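Local coordinates for putative hydrolase (Acinetobacter sp. NBRC 100985, PDB 4XUK), which probably hydrolyses organophosphates and lactones at a dinuclear zinc centre of the metallo-beta-lactamase fold, at residues T274-A277 with S281-W284. The protein carries 2 engineered substitutions. Sequence-based numbering, arbitrary orientation.
Sequences TYSA and SYQW. Engineered in segment 274-277: T274 (natural residue Ile).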
# COMPACT_ATOMS: atom_id res chain seq x y z
N THR A 274 8.45 -11.62 0.49
CA THR A 274 9.43 -11.51 -0.59
C THR A 274 9.40 -12.69 -1.54
O THR A 274 9.38 -13.86 -1.12
CB THR A 274 10.88 -11.19 -0.10
OG1 THR A 274 11.81 -12.10 -0.70
CG2 THR A 274 10.98 -11.29 1.37
N TYR A 275 9.38 -12.37 -2.83
CA TYR A 275 9.41 -13.37 -3.88
C TYR A 275 10.75 -13.29 -4.58
O TYR A 275 11.36 -12.23 -4.63
CB TYR A 275 8.30 -13.08 -4.89
CG TYR A 275 8.44 -13.82 -6.20
CD1 TYR A 275 8.04 -15.14 -6.32
CD2 TYR A 275 8.96 -13.18 -7.33
CE1 TYR A 275 8.16 -15.82 -7.52
CE2 TYR A 275 9.08 -13.85 -8.54
CZ TYR A 275 8.69 -15.17 -8.62
OH TYR A 275 8.81 -15.84 -9.81
N SER A 276 11.20 -14.43 -5.10
CA SER A 276 12.37 -14.48 -5.97
C SER A 276 12.15 -15.51 -7.08
O SER A 276 11.73 -16.63 -6.82
CB SER A 276 13.62 -14.85 -5.18
OG SER A 276 14.75 -14.89 -6.04
N ALA A 277 12.46 -15.13 -8.31
CA ALA A 277 12.34 -16.04 -9.44
C ALA A 277 13.59 -16.90 -9.60
O ALA A 277 13.52 -18.00 -10.14
CB ALA A 277 12.07 -15.26 -10.73
N SER A 281 17.67 -11.99 -7.65
CA SER A 281 16.95 -10.76 -7.36
C SER A 281 15.69 -11.11 -6.59
O SER A 281 15.19 -12.23 -6.68
CB SER A 281 16.60 -10.04 -8.65
OG SER A 281 15.55 -10.70 -9.34
N TYR A 282 15.20 -10.15 -5.82
CA TYR A 282 14.01 -10.37 -5.01
C TYR A 282 13.00 -9.30 -5.35
O TYR A 282 13.37 -8.27 -5.90
CB TYR A 282 14.37 -10.33 -3.52
CG TYR A 282 15.31 -11.45 -3.15
CD1 TYR A 282 14.83 -12.68 -2.73
CD2 TYR A 282 16.69 -11.28 -3.25
CE1 TYR A 282 15.69 -13.71 -2.41
CE2 TYR A 282 17.55 -12.31 -2.92
CZ TYR A 282 17.04 -13.52 -2.50
OH TYR A 282 17.88 -14.55 -2.18
N GLN A 283 11.73 -9.55 -5.03
CA GLN A 283 10.67 -8.57 -5.27
C GLN A 283 9.81 -8.43 -4.01
O GLN A 283 9.41 -9.44 -3.42
CB GLN A 283 9.81 -8.97 -6.48
CG GLN A 283 8.67 -7.99 -6.79
CD GLN A 283 7.82 -8.41 -8.00
OE1 GLN A 283 8.27 -9.17 -8.85
NE2 GLN A 283 6.58 -7.91 -8.06
N TRP A 284 9.56 -7.20 -3.59
CA TRP A 284 8.77 -6.93 -2.40
C TRP A 284 7.30 -6.94 -2.80
O TRP A 284 6.89 -6.16 -3.67
CB TRP A 284 9.14 -5.55 -1.85
CG TRP A 284 8.26 -5.05 -0.74
CD1 TRP A 284 7.44 -3.95 -0.76
CD2 TRP A 284 8.13 -5.62 0.57
NE1 TRP A 284 6.80 -3.81 0.46
CE2 TRP A 284 7.21 -4.82 1.29
CE3 TRP A 284 8.69 -6.73 1.19
CZ2 TRP A 284 6.85 -5.10 2.61
CZ3 TRP A 284 8.33 -7.01 2.50
CH2 TRP A 284 7.43 -6.20 3.20
O HOH W 1 13.81 -13.16 -8.95
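Y275 and Q283 face each other as a hydrogen-bonded antiparallel pair, each giving its N-H to the other's carbonyl. Y275 N meets Q283 O at 3.0 Å, nearly straight at 173° and in the carbonyl plane; the return bond, Q283 N to Y275 O, is shorter at 2.7 Å but more bent. Both carbonyls also take a CA-H contact, Q283 O from T274 and Y275 O from Y282.

Nearer the turn, S276 OG, held anti to the backbone N (chi1 180°), donates to S281 O at 2.8 Å and receives G279 N and, weakly, D278 N. Water 1 also donates to S281 O; A277 N lies implausibly close to this water, so that half of the bridge is doubtful.

The Y282 ring carries S276 OG over one face; S276 CB lies 3.5 Å from its CD1. Engineered T274 sets OG1 3.7 Å from that same CD1, and this buried hydroxyl finds no polar partner in the model.

Strand 283-286 is outermost, within the chain, in one mixed sheet of the αβ/βα sandwich; T274, S276 and Y282 pack on helix 240-257. Where main-chain pairing stops, the S276 hydroxyl, donor and acceptor at once, ties both hairpin arms to the turn.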